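Local coordinates for putative methyl-accepting chemotaxis signal transduction protein (Campylobacter jejuni subsp. jejuni serotype O:2, PDB 4XMR) that binds isoleucine in the outer part of a tandem PAS sensory domain and probably passes this chemical signal across the membrane to steer chemotaxis, at residues T40-K45 with K70-S75; F178-K183 with P203-Y208; F217-K220 with E225-G228; G228-V233 with T237-E242. All blocks are in the same frame, centred on the assembly; numbering follows the deposited sequence.

Contact 1. Residues T40-K45 with K70-S75; sequences TRALEK and KYYRHS. With SO4 (sulfate ion), chain F.
Y72 lays one face of its ring against L43, the tightly packed half of the contact. L43 swings CG away from its own N (chi1 179°), which carries CD1 out over the ring, offset toward the rim, 3.8 Å from the centroid of the Y72 ring in a CH-pi contact. The ring runs on under the backbone, CE2 of Y72 reaching 3.5 Å from L43 N, while small A42 leaves room for the phenol, its CB 3.6 Å from Y72 OH. That hydroxyl is hydrogen-bonded to D46, just beyond 40-45.

The loose sides make no contact across the pair. R41 and K45 are exposed, and R73 and H74 turn to a sulfate, probably from the crystallisation liquor. R73 meets it edge-on with two nearly straight bonds, NH1 to O3 and NH2 to O1, and H74 NE2 adds a third at 2.8 Å to the same O1. H74 ND1 bonds D46 of the second subunit; a carboxylate on one nitrogen and a sulfate on the other would favour the protonated imidazolium.

Helix 58-76 packs on helix 9-48, whose L43 also touches L157 and V81 of the sheet, and A42 and Y72 pack against H74 of the second subunit, making the contact part of the dimer interface.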
loop_
_atom_site.group_PDB
_atom_site.type_symbol
_atom_site.label_atom_id
_atom_site.label_comp_id
_atom_site.label_asym_id
_atom_site.label_seq_id
_atom_site.Cartn_x
_atom_site.Cartn_y
_atom_site.Cartn_z
ATOM N N THR B 40 4.412 -13.097 -1.682
ATOM C CA THR B 40 4.387 -14.460 -2.196
ATOM C C THR B 40 5.794 -15.045 -2.283
ATOM O O THR B 40 6.005 -16.212 -1.950
ATOM C CB THR B 40 3.664 -14.496 -3.566
ATOM O OG1 THR B 40 2.345 -13.965 -3.392
ATOM C CG2 THR B 40 3.546 -15.919 -4.094
ATOM N N ARG B 41 6.764 -14.228 -2.690
ATOM C CA ARG B 41 8.162 -14.660 -2.722
ATOM C C ARG B 41 8.687 -14.988 -1.327
ATOM O O ARG B 41 9.424 -15.959 -1.144
ATOM C CB ARG B 41 9.052 -13.591 -3.354
ATOM C CG ARG B 41 9.008 -13.541 -4.878
ATOM C CD ARG B 41 10.124 -12.649 -5.415
ATOM N NE ARG B 41 9.812 -11.249 -5.179
ATOM C CZ ARG B 41 9.184 -10.478 -6.056
ATOM N NH1 ARG B 41 8.828 -10.969 -7.239
ATOM N NH2 ARG B 41 8.926 -9.215 -5.758
ATOM N N ALA B 42 8.328 -14.169 -0.344
ATOM C CA ALA B 42 8.762 -14.411 1.028
ATOM C C ALA B 42 8.192 -15.735 1.539
ATOM O O ALA B 42 8.892 -16.521 2.196
ATOM C CB ALA B 42 8.354 -13.254 1.931
ATOM N N LEU B 43 6.917 -15.975 1.248
ATOM C CA LEU B 43 6.257 -17.210 1.649
ATOM C C LEU B 43 6.946 -18.421 1.002
ATOM O O LEU B 43 7.233 -19.407 1.681
ATOM C CB LEU B 43 4.771 -17.141 1.296
ATOM C CG LEU B 43 3.922 -18.363 1.626
ATOM C CD1 LEU B 43 4.169 -18.871 3.042
ATOM C CD2 LEU B 43 2.458 -17.982 1.464
ATOM N N GLU B 44 7.231 -18.342 -0.297
ATOM C CA GLU B 44 7.965 -19.409 -0.978
ATOM C C GLU B 44 9.276 -19.719 -0.268
ATOM O O GLU B 44 9.624 -20.881 -0.062
ATOM C CB GLU B 44 8.251 -18.994 -2.424
ATOM C CG GLU B 44 9.372 -19.804 -3.121
ATOM C CD GLU B 44 9.820 -19.190 -4.441
ATOM O OE1 GLU B 44 9.959 -17.945 -4.518
ATOM O OE2 GLU B 44 10.033 -19.953 -5.410
ATOM N N LYS B 45 10.010 -18.675 0.090
ATOM C CA LYS B 45 11.322 -18.849 0.706
ATOM C C LYS B 45 11.197 -19.531 2.070
ATOM O O LYS B 45 11.994 -20.415 2.399
ATOM C CB LYS B 45 12.050 -17.507 0.819
ATOM C CG LYS B 45 13.488 -17.586 1.314
ATOM C CD LYS B 45 14.132 -16.197 1.329
ATOM C CE LYS B 45 15.542 -16.241 1.900
ATOM N NZ LYS B 45 16.199 -14.904 1.835
ATOM N N LYS B 70 -0.932 -20.278 7.351
ATOM C CA LYS B 70 -1.862 -19.564 8.214
ATOM C C LYS B 70 -1.301 -18.230 8.706
ATOM O O LYS B 70 -1.987 -17.205 8.669
ATOM C CB LYS B 70 -2.260 -20.429 9.413
ATOM C CG LYS B 70 -3.268 -19.749 10.343
ATOM C CD LYS B 70 -3.633 -20.618 11.544
ATOM C CE LYS B 70 -2.561 -20.571 12.619
ATOM N NZ LYS B 70 -3.076 -21.041 13.946
ATOM N N TYR B 71 -0.066 -18.239 9.196
ATOM C CA TYR B 71 0.506 -17.008 9.735
ATOM C C TYR B 71 0.664 -15.985 8.613
ATOM O O TYR B 71 0.348 -14.811 8.787
ATOM C CB TYR B 71 1.840 -17.265 10.450
ATOM C CG TYR B 71 1.701 -18.087 11.708
ATOM C CD1 TYR B 71 0.710 -17.804 12.639
ATOM C CD2 TYR B 71 2.542 -19.170 11.952
ATOM C CE1 TYR B 71 0.576 -18.570 13.810
ATOM C CE2 TYR B 71 2.416 -19.930 13.106
ATOM C CZ TYR B 71 1.437 -19.640 14.030
ATOM O OH TYR B 71 1.340 -20.425 15.173
ATOM N N TYR B 72 1.112 -16.430 7.445
ATOM C CA TYR B 72 1.208 -15.503 6.324
ATOM C C TYR B 72 -0.167 -14.964 5.914
ATOM O O TYR B 72 -0.333 -13.765 5.676
ATOM C CB TYR B 72 1.909 -16.163 5.135
ATOM C CG TYR B 72 3.403 -15.934 5.085
ATOM C CD1 TYR B 72 4.276 -16.643 5.918
ATOM C CD2 TYR B 72 3.944 -15.029 4.184
ATOM C CE1 TYR B 72 5.653 -16.442 5.858
ATOM C CE2 TYR B 72 5.315 -14.827 4.114
ATOM C CZ TYR B 72 6.161 -15.533 4.943
ATOM O OH TYR B 72 7.516 -15.305 4.830
ATOM N N ARG B 73 -1.161 -15.839 5.845
ATOM C CA ARG B 73 -2.509 -15.385 5.496
ATOM C C ARG B 73 -2.972 -14.284 6.450
ATOM O O ARG B 73 -3.487 -13.249 6.020
ATOM C CB ARG B 73 -3.525 -16.524 5.526
ATOM C CG ARG B 73 -4.945 -16.029 5.233
ATOM C CD ARG B 73 -5.979 -17.151 5.053
ATOM N NE ARG B 73 -6.074 -18.065 6.199
ATOM C CZ ARG B 73 -6.769 -17.834 7.317
ATOM N NH1 ARG B 73 -7.425 -16.692 7.495
ATOM N NH2 ARG B 73 -6.793 -18.752 8.283
ATOM N N HIS B 74 -2.785 -14.508 7.745
ATOM C CA HIS B 74 -3.186 -13.513 8.722
ATOM C C HIS B 74 -2.418 -12.218 8.565
ATOM O O HIS B 74 -2.977 -11.137 8.744
ATOM C CB HIS B 74 -2.964 -14.032 10.139
ATOM C CG HIS B 74 -3.925 -15.087 10.558
ATOM N ND1 HIS B 74 -3.697 -15.886 11.663
ATOM C CD2 HIS B 74 -5.136 -15.454 10.075
ATOM C CE1 HIS B 74 -4.713 -16.708 11.822
ATOM N NE2 HIS B 74 -5.604 -16.471 10.869
ATOM N N SER B 75 -1.130 -12.321 8.270
ATOM C CA SER B 75 -0.298 -11.130 8.241
ATOM C C SER B 75 -0.786 -10.075 7.242
ATOM O O SER B 75 -0.651 -8.887 7.499
ATOM C CB SER B 75 1.170 -11.486 8.001
ATOM O OG SER B 75 1.336 -11.910 6.679
HETATM S S SO4 F . -9.217 -17.434 10.839
HETATM O O1 SO4 F . -7.921 -18.098 10.841
HETATM O O2 SO4 F . -9.414 -16.768 12.122
HETATM O O3 SO4 F . -9.261 -16.448 9.762
HETATM O O4 SO4 F . -10.263 -18.432 10.639
#

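Contact 2. Residues F178-K183 with P203-Y208; sequences FLFDQK and PVLNAY
In the membrane-proximal PAS module of this tandem sensor, helix 202-211 packs over one face of the five-stranded antiparallel sheet, and here it meets strand 177-180. Over these short segments the axes run at 75° to each other and 11.8 Å apart, a gap that large side chains must fill. F180 contributes the largest share. The end of L205 comes in over its ring from the opposite direction, placing CD2 3.8 Å from the centroid of the F180 ring and only 10° off the normal, a CH-pi contact above the centre of the face. Its other methyl, CD1, reaches the rim, 4.0 Å from CE1 of F180.

V204 serves both phenylalanines with a single methyl. Its CG1, held between the backbone N and the carbonyl carbon (chi1 71°), lies 3.9 Å from CZ of F180 and 4.4 Å from CE2 of F178, the latter at the ring edge. F178 and F180 alternate with L179, which faces the other side of the sheet and touches F187 and A238.

Beyond the strand, D181 OD1 accepts a bent hydrogen bond from K183 N, 3.0 Å away and above the carboxylate plane, forming an Asx turn; OD1 also accepts from K185 N. No hydrogen bond joins the strand to the helix: methyls on aromatic carbon make an adhesion governed by shape and the exclusion of water.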
loop_
_atom_site.group_PDB
_atom_site.type_symbol
_atom_site.label_atom_id
_atom_site.label_comp_id
_atom_site.label_asym_id
_atom_site.label_seq_id
_atom_site.Cartn_x
_atom_site.Cartn_y
_atom_site.Cartn_z
ATOM N N PHE B 178 -10.440 5.158 -13.585
ATOM C CA PHE B 178 -11.034 3.831 -13.640
ATOM C C PHE B 178 -10.119 2.864 -14.376
ATOM O O PHE B 178 -9.172 3.282 -15.031
ATOM C CB PHE B 178 -12.467 3.863 -14.212
ATOM C CG PHE B 178 -12.617 4.630 -15.510
ATOM C CD1 PHE B 178 -12.769 6.012 -15.496
ATOM C CD2 PHE B 178 -12.677 3.971 -16.732
ATOM C CE1 PHE B 178 -12.930 6.729 -16.680
ATOM C CE2 PHE B 178 -12.846 4.685 -17.922
ATOM C CZ PHE B 178 -12.973 6.061 -17.884
ATOM N N LEU B 179 -10.384 1.571 -14.212
ATOM C CA LEU B 179 -9.572 0.513 -14.794
ATOM C C LEU B 179 -10.420 -0.431 -15.620
ATOM O O LEU B 179 -11.505 -0.818 -15.192
ATOM C CB LEU B 179 -8.916 -0.337 -13.702
ATOM C CG LEU B 179 -7.940 0.271 -12.716
ATOM C CD1 LEU B 179 -7.420 -0.850 -11.808
ATOM C CD2 LEU B 179 -6.798 0.967 -13.437
ATOM N N PHE B 180 -9.891 -0.832 -16.776
ATOM C CA PHE B 180 -10.441 -1.943 -17.542
ATOM C C PHE B 180 -9.531 -3.146 -17.397
ATOM O O PHE B 180 -8.315 -3.003 -17.276
ATOM C CB PHE B 180 -10.524 -1.596 -19.029
ATOM C CG PHE B 180 -11.482 -0.494 -19.345
ATOM C CD1 PHE B 180 -12.823 -0.772 -19.544
ATOM C CD2 PHE B 180 -11.034 0.813 -19.464
ATOM C CE1 PHE B 180 -13.713 0.236 -19.839
ATOM C CE2 PHE B 180 -11.918 1.826 -19.763
ATOM C CZ PHE B 180 -13.258 1.537 -19.955
ATOM N N ASP B 181 -10.117 -4.337 -17.421
ATOM C CA ASP B 181 -9.313 -5.546 -17.394
ATOM C C ASP B 181 -8.779 -5.900 -18.779
ATOM O O ASP B 181 -8.947 -5.140 -19.737
ATOM C CB ASP B 181 -10.074 -6.713 -16.750
ATOM C CG ASP B 181 -11.299 -7.148 -17.548
ATOM O OD1 ASP B 181 -11.396 -6.854 -18.760
ATOM O OD2 ASP B 181 -12.163 -7.820 -16.950
ATOM N N GLN B 182 -8.137 -7.055 -18.867
ATOM C CA GLN B 182 -7.469 -7.501 -20.079
ATOM C C GLN B 182 -8.432 -7.737 -21.244
ATOM O O GLN B 182 -8.019 -7.745 -22.403
ATOM C CB GLN B 182 -6.657 -8.767 -19.787
ATOM C CG GLN B 182 -7.475 -9.977 -19.310
ATOM C CD GLN B 182 -8.090 -9.819 -17.915
ATOM O OE1 GLN B 182 -7.525 -9.166 -17.024
ATOM N NE2 GLN B 182 -9.263 -10.422 -17.727
ATOM N N LYS B 183 -9.710 -7.934 -20.935
ATOM C CA LYS B 183 -10.726 -8.132 -21.963
ATOM C C LYS B 183 -11.487 -6.840 -22.251
ATOM O O LYS B 183 -12.549 -6.859 -22.885
ATOM C CB LYS B 183 -11.690 -9.243 -21.555
ATOM C CG LYS B 183 -11.017 -10.601 -21.427
ATOM C CD LYS B 183 -10.219 -10.924 -22.686
ATOM C CE LYS B 183 -9.260 -12.086 -22.472
ATOM N NZ LYS B 183 -9.975 -13.379 -22.305
ATOM N N PRO B 203 -17.170 4.327 -26.334
ATOM C CA PRO B 203 -16.568 5.584 -26.795
ATOM C C PRO B 203 -15.169 5.863 -26.230
ATOM O O PRO B 203 -14.283 6.255 -26.988
ATOM C CB PRO B 203 -17.572 6.639 -26.328
ATOM C CG PRO B 203 -18.873 5.920 -26.329
ATOM C CD PRO B 203 -18.532 4.558 -25.805
ATOM N N VAL B 204 -14.953 5.638 -24.939
ATOM C CA VAL B 204 -13.632 5.913 -24.381
ATOM C C VAL B 204 -12.587 4.929 -24.916
ATOM O O VAL B 204 -11.471 5.325 -25.263
ATOM C CB VAL B 204 -13.632 6.001 -22.832
ATOM C CG1 VAL B 204 -13.851 4.644 -22.202
ATOM C CG2 VAL B 204 -12.330 6.641 -22.343
ATOM N N LEU B 205 -12.956 3.656 -25.025
ATOM C CA LEU B 205 -12.027 2.641 -25.498
ATOM C C LEU B 205 -11.646 2.850 -26.961
ATOM O O LEU B 205 -10.483 2.693 -27.331
ATOM C CB LEU B 205 -12.612 1.241 -25.286
ATOM C CG LEU B 205 -12.740 0.772 -23.840
ATOM C CD1 LEU B 205 -13.571 -0.495 -23.751
ATOM C CD2 LEU B 205 -11.355 0.544 -23.273
ATOM N N ASN B 206 -12.628 3.199 -27.789
ATOM C CA ASN B 206 -12.368 3.459 -29.203
ATOM C C ASN B 206 -11.432 4.647 -29.376
ATOM O O ASN B 206 -10.534 4.631 -30.218
ATOM C CB ASN B 206 -13.675 3.705 -29.960
ATOM C CG ASN B 206 -14.509 2.445 -30.113
ATOM O OD1 ASN B 206 -14.001 1.330 -29.983
ATOM N ND2 ASN B 206 -15.799 2.618 -30.385
ATOM N N ALA B 207 -11.638 5.681 -28.570
ATOM C CA ALA B 207 -10.795 6.858 -28.669
ATOM C C ALA B 207 -9.383 6.540 -28.180
ATOM O O ALA B 207 -8.400 6.965 -28.779
ATOM C CB ALA B 207 -11.396 8.010 -27.898
ATOM N N TYR B 208 -9.276 5.780 -27.094
ATOM C CA TYR B 208 -7.964 5.373 -26.608
ATOM C C TYR B 208 -7.180 4.600 -27.677
ATOM O O TYR B 208 -5.981 4.821 -27.862
ATOM C CB TYR B 208 -8.110 4.544 -25.336
ATOM C CG TYR B 208 -6.843 3.864 -24.898
ATOM C CD1 TYR B 208 -5.667 4.583 -24.708
ATOM C CD2 TYR B 208 -6.834 2.502 -24.622
ATOM C CE1 TYR B 208 -4.505 3.957 -24.286
ATOM C CE2 TYR B 208 -5.686 1.873 -24.199
ATOM C CZ TYR B 208 -4.525 2.597 -24.034
ATOM O OH TYR B 208 -3.390 1.939 -23.606
#

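Contact 3. Residues F217-K220 with E225-G228; sequences FSYK and ERLG
R226 runs alongside Y219, both side chains pointing the same way from a hydrogen-bonded antiparallel pair. Its CB lies over one face of the Y219 ring, 3.9 Å from the centroid and nearest to CE1 and CZ, a CH-pi contact. CD comes next, 3.7 Å from CZ of Y219. A bend at chi3 (62°) then brings NE to the phenol, where it donates to Y219 OH at 2.9 Å, a somewhat bent bond (142°) with the oxygen close to the guanidinium plane. At the tip, NH1 forms a salt bridge with E224 and NH2 bonds T241 OG1. Arginine suits this place: its methylenes cover the ring while its N-H groups meet separate oxygens.

The segments are arms of a beta hairpin formed by strands 217-221 and 224-233, with 217-221 at the outer edge of the membrane-proximal PAS sheet. Y219 and R226 exchange two backbone bonds, as do F217 and G228. G228 has no side chain, and the F217 ring lies over its backbone, with G228 O 3.3 Å above the ring centre.

The opposite face, bearing S218, K220, E225 and L227, is largely exposed. There a water bonded to S218 OG donates to R226 O, while L227, the apolar exception, packs on Y11 and L15 of helix 9-48.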
loop_
_atom_site.group_PDB
_atom_site.type_symbol
_atom_site.label_atom_id
_atom_site.label_comp_id
_atom_site.label_asym_id
_atom_site.label_seq_id
_atom_site.Cartn_x
_atom_site.Cartn_y
_atom_site.Cartn_z
ATOM N N PHE B 217 -7.553 12.796 -25.546
ATOM C CA PHE B 217 -8.457 12.718 -26.682
ATOM C C PHE B 217 -9.852 13.199 -26.326
ATOM O O PHE B 217 -10.263 13.136 -25.162
ATOM C CB PHE B 217 -8.533 11.282 -27.199
ATOM C CG PHE B 217 -8.824 10.260 -26.134
ATOM C CD1 PHE B 217 -10.117 10.080 -25.648
ATOM C CD2 PHE B 217 -7.807 9.472 -25.622
ATOM C CE1 PHE B 217 -10.384 9.125 -24.665
ATOM C CE2 PHE B 217 -8.063 8.519 -24.638
ATOM C CZ PHE B 217 -9.347 8.347 -24.165
ATOM N N SER B 218 -10.578 13.663 -27.338
ATOM C CA SER B 218 -11.988 13.991 -27.186
ATOM C C SER B 218 -12.834 12.783 -27.550
ATOM O O SER B 218 -12.471 11.989 -28.422
ATOM C CB SER B 218 -12.364 15.182 -28.071
ATOM O OG SER B 218 -11.704 16.354 -27.636
ATOM N N TYR B 219 -13.954 12.632 -26.857
ATOM C CA TYR B 219 -14.924 11.602 -27.191
ATOM C C TYR B 219 -16.279 12.043 -26.665
ATOM O O TYR B 219 -16.374 13.033 -25.938
ATOM C CB TYR B 219 -14.513 10.234 -26.617
ATOM C CG TYR B 219 -14.716 10.089 -25.123
ATOM C CD1 TYR B 219 -13.800 10.623 -24.218
ATOM C CD2 TYR B 219 -15.821 9.411 -24.614
ATOM C CE1 TYR B 219 -13.983 10.489 -22.854
ATOM C CE2 TYR B 219 -16.008 9.268 -23.248
ATOM C CZ TYR B 219 -15.088 9.808 -22.376
ATOM O OH TYR B 219 -15.273 9.677 -21.023
ATOM N N LYS B 220 -17.333 11.337 -27.051
ATOM C CA LYS B 220 -18.661 11.691 -26.572
ATOM C C LYS B 220 -19.436 10.480 -26.087
ATOM O O LYS B 220 -19.303 9.382 -26.634
ATOM C CB LYS B 220 -19.456 12.431 -27.656
ATOM C CG LYS B 220 -19.785 11.591 -28.872
ATOM C CD LYS B 220 -20.622 12.366 -29.881
ATOM C CE LYS B 220 -21.001 11.480 -31.058
ATOM N NZ LYS B 220 -21.823 12.198 -32.070
ATOM N N GLU B 225 -19.762 15.975 -24.736
ATOM C CA GLU B 225 -18.341 15.980 -25.081
ATOM C C GLU B 225 -17.491 15.795 -23.836
ATOM O O GLU B 225 -17.742 16.421 -22.813
ATOM C CB GLU B 225 -17.948 17.287 -25.770
ATOM C CG GLU B 225 -18.472 17.434 -27.183
ATOM C CD GLU B 225 -17.889 16.411 -28.137
ATOM O OE1 GLU B 225 -16.770 15.917 -27.884
ATOM O OE2 GLU B 225 -18.556 16.099 -29.146
ATOM N N ARG B 226 -16.477 14.946 -23.942
ATOM C CA ARG B 226 -15.590 14.650 -22.824
ATOM C C ARG B 226 -14.139 14.623 -23.297
ATOM O O ARG B 226 -13.856 14.580 -24.505
ATOM C CB ARG B 226 -15.968 13.305 -22.182
ATOM C CG ARG B 226 -17.400 13.261 -21.638
ATOM C CD ARG B 226 -17.719 11.966 -20.894
ATOM N NE ARG B 226 -16.855 11.797 -19.727
ATOM C CZ ARG B 226 -17.042 12.378 -18.540
ATOM N NH1 ARG B 226 -18.079 13.183 -18.325
ATOM N NH2 ARG B 226 -16.180 12.148 -17.558
ATOM N N LEU B 227 -13.223 14.663 -22.337
ATOM C CA LEU B 227 -11.804 14.552 -22.612
ATOM C C LEU B 227 -11.261 13.424 -21.753
ATOM O O LEU B 227 -11.591 13.303 -20.564
ATOM C CB LEU B 227 -11.077 15.850 -22.265
ATOM C CG LEU B 227 -9.638 15.908 -22.794
ATOM C CD1 LEU B 227 -9.615 16.192 -24.303
ATOM C CD2 LEU B 227 -8.831 16.950 -22.045
ATOM N N GLY B 228 -10.412 12.596 -22.338
ATOM C CA GLY B 228 -9.873 11.471 -21.606
ATOM C C GLY B 228 -8.434 11.175 -21.957
ATOM O O GLY B 228 -7.924 11.639 -22.982
HETATM O O HOH W 1 -13.328 17.183 -25.477
#

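Contact 4. Residues G228-V233 with T237-E242; sequences GACTKV and TACITE
The carbonyl oxygen of A238 accepts the backbone N-H of T231 at 2.8 Å and also lies 3.0 Å from CA of C230 in a CA-H...O contact. It belongs to the beta hairpin of strands 224-233 and 236-243, two adjoining strands of the five-stranded sheet in the membrane-proximal PAS module. T231 and A238 form one hydrogen-bonded antiparallel pair, returning the bond from A238 N to T231 O, and A229 with I240 forms another.

Between them lies the non-hydrogen-bonded pair C230 and C239, and here the strands are joined covalently. Their CA atoms stand only 4.0 Å apart, and both cysteines turn SG anti to the carbonyl carbon (chi1 -55° and -61°), so the two sulfurs meet at 2.1 Å. A chi3 of 101° is close to the perpendicular twist a disulfide prefers. The bridge lies on the face covered by helix 202-211, where C230 also touches Y208 and C239 touches F178.

On that same face T237 places CG2 3.8 Å from CB of C230, a compact methyl beside the disulfide. K232 folds back, bent at chi2 and chi3, and its ammonium is held by the carbonyl of A235 near the turn. The other face is mostly apolar, as suits its neighbour, the long helix 9-48: I240 touches L21, while T231 lies toward the loop at D213 and N214. At the end of its strand V233 touches V29 of that helix and meets the small A238 across the hairpin, its CG2 4.0 Å from the alanine CB.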
loop_
_atom_site.group_PDB
_atom_site.type_symbol
_atom_site.label_atom_id
_atom_site.label_comp_id
_atom_site.label_asym_id
_atom_site.label_seq_id
_atom_site.Cartn_x
_atom_site.Cartn_y
_atom_site.Cartn_z
ATOM N N GLY B 228 -10.412 12.596 -22.338
ATOM C CA GLY B 228 -9.873 11.471 -21.606
ATOM C C GLY B 228 -8.434 11.175 -21.957
ATOM O O GLY B 228 -7.924 11.639 -22.982
ATOM N N ALA B 229 -7.780 10.390 -21.106
ATOM C CA ALA B 229 -6.489 9.807 -21.431
ATOM C C ALA B 229 -6.438 8.458 -20.743
ATOM O O ALA B 229 -6.977 8.288 -19.635
ATOM C CB ALA B 229 -5.350 10.686 -20.951
ATOM N N CYS B 230 -5.801 7.491 -21.385
ATOM C CA CYS B 230 -5.634 6.178 -20.784
ATOM C C CYS B 230 -4.202 5.702 -20.946
ATOM O O CYS B 230 -3.442 6.220 -21.778
ATOM C CB CYS B 230 -6.555 5.139 -21.431
ATOM S SG CYS B 230 -8.313 5.505 -21.458
ATOM N N THR B 231 -3.840 4.698 -20.157
ATOM C CA THR B 231 -2.530 4.087 -20.288
ATOM C C THR B 231 -2.592 2.624 -19.878
ATOM O O THR B 231 -3.407 2.230 -19.033
ATOM C CB THR B 231 -1.469 4.817 -19.444
ATOM O OG1 THR B 231 -0.172 4.302 -19.762
ATOM C CG2 THR B 231 -1.737 4.660 -17.938
ATOM N N LYS B 232 -1.721 1.813 -20.466
ATOM C CA LYS B 232 -1.631 0.418 -20.067
ATOM C C LYS B 232 -0.875 0.313 -18.754
ATOM O O LYS B 232 0.148 0.969 -18.550
ATOM C CB LYS B 232 -0.920 -0.399 -21.141
ATOM C CG LYS B 232 -1.684 -0.505 -22.446
ATOM C CD LYS B 232 -3.098 -1.031 -22.240
ATOM C CE LYS B 232 -3.100 -2.452 -21.695
ATOM N NZ LYS B 232 -4.481 -2.995 -21.584
ATOM N N VAL B 233 -1.398 -0.509 -17.855
ATOM C CA VAL B 233 -0.707 -0.826 -16.608
ATOM C C VAL B 233 -0.796 -2.340 -16.452
ATOM O O VAL B 233 -1.848 -2.872 -16.079
ATOM C CB VAL B 233 -1.320 -0.128 -15.379
ATOM C CG1 VAL B 233 -0.392 -0.307 -14.166
ATOM C CG2 VAL B 233 -1.580 1.361 -15.647
ATOM N N THR B 237 -6.078 -1.439 -18.370
ATOM C CA THR B 237 -6.043 -0.099 -18.939
ATOM C C THR B 237 -6.589 0.862 -17.890
ATOM O O THR B 237 -7.715 0.688 -17.411
ATOM C CB THR B 237 -6.891 -0.007 -20.213
ATOM O OG1 THR B 237 -6.378 -0.931 -21.180
ATOM C CG2 THR B 237 -6.844 1.408 -20.785
ATOM N N ALA B 238 -5.777 1.850 -17.517
ATOM C CA ALA B 238 -6.197 2.888 -16.583
ATOM C C ALA B 238 -6.566 4.132 -17.368
ATOM O O ALA B 238 -5.829 4.544 -18.258
ATOM C CB ALA B 238 -5.091 3.203 -15.581
ATOM N N CYS B 239 -7.693 4.741 -17.015
ATOM C CA CYS B 239 -8.155 5.955 -17.693
ATOM C C CYS B 239 -8.564 7.037 -16.705
ATOM O O CYS B 239 -8.922 6.747 -15.548
ATOM C CB CYS B 239 -9.380 5.652 -18.558
ATOM S SG CYS B 239 -9.132 4.455 -19.885
ATOM N N ILE B 240 -8.524 8.280 -17.175
ATOM C CA ILE B 240 -9.128 9.407 -16.482
ATOM C C ILE B 240 -9.944 10.179 -17.512
ATOM O O ILE B 240 -9.507 10.373 -18.658
ATOM C CB ILE B 240 -8.055 10.294 -15.801
ATOM C CG1 ILE B 240 -8.707 11.281 -14.839
ATOM C CG2 ILE B 240 -7.150 10.993 -16.833
ATOM C CD1 ILE B 240 -7.707 11.972 -13.928
ATOM N N THR B 241 -11.151 10.586 -17.144
ATOM C CA THR B 241 -11.950 11.380 -18.064
ATOM C C THR B 241 -12.660 12.499 -17.325
ATOM O O THR B 241 -12.889 12.409 -16.108
ATOM C CB THR B 241 -13.015 10.551 -18.828
ATOM O OG1 THR B 241 -14.057 10.147 -17.927
ATOM C CG2 THR B 241 -12.405 9.330 -19.503
ATOM N N GLU B 242 -13.001 13.545 -18.072
ATOM C CA GLU B 242 -13.725 14.670 -17.521
ATOM C C GLU B 242 -14.634 15.259 -18.583
ATOM O O GLU B 242 -14.353 15.163 -19.775
ATOM C CB GLU B 242 -12.746 15.745 -17.036
ATOM C CG GLU B 242 -13.396 16.887 -16.279
ATOM C CD GLU B 242 -14.244 16.414 -15.101
ATOM O OE1 GLU B 242 -15.422 16.046 -15.310
ATOM O OE2 GLU B 242 -13.739 16.424 -13.961
#

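Contact 1 stands apart from the others, its nearest atoms about 15 Å from those of contact 4, and joins two helices that pack on the sheet of the ligand-binding module, at the subunit interface; contacts 2, 3 and 4 share the membrane-proximal sheet. Contacts 3 and 4 meet at G228 on strand 224-233, which they bind to its two neighbours, while contact 2 sets helix 202-211 over the same sheet. Contacts 1, 2 and 4 are buried, contact 3 only partly. The chemistry follows: aromatic-aliphatic packing carries contacts 1 and 2, backbone bonds plus a disulfide fix interior contact 4, and contact 3, at the sheet edge, adds an arginine-tyrosine bond and a water.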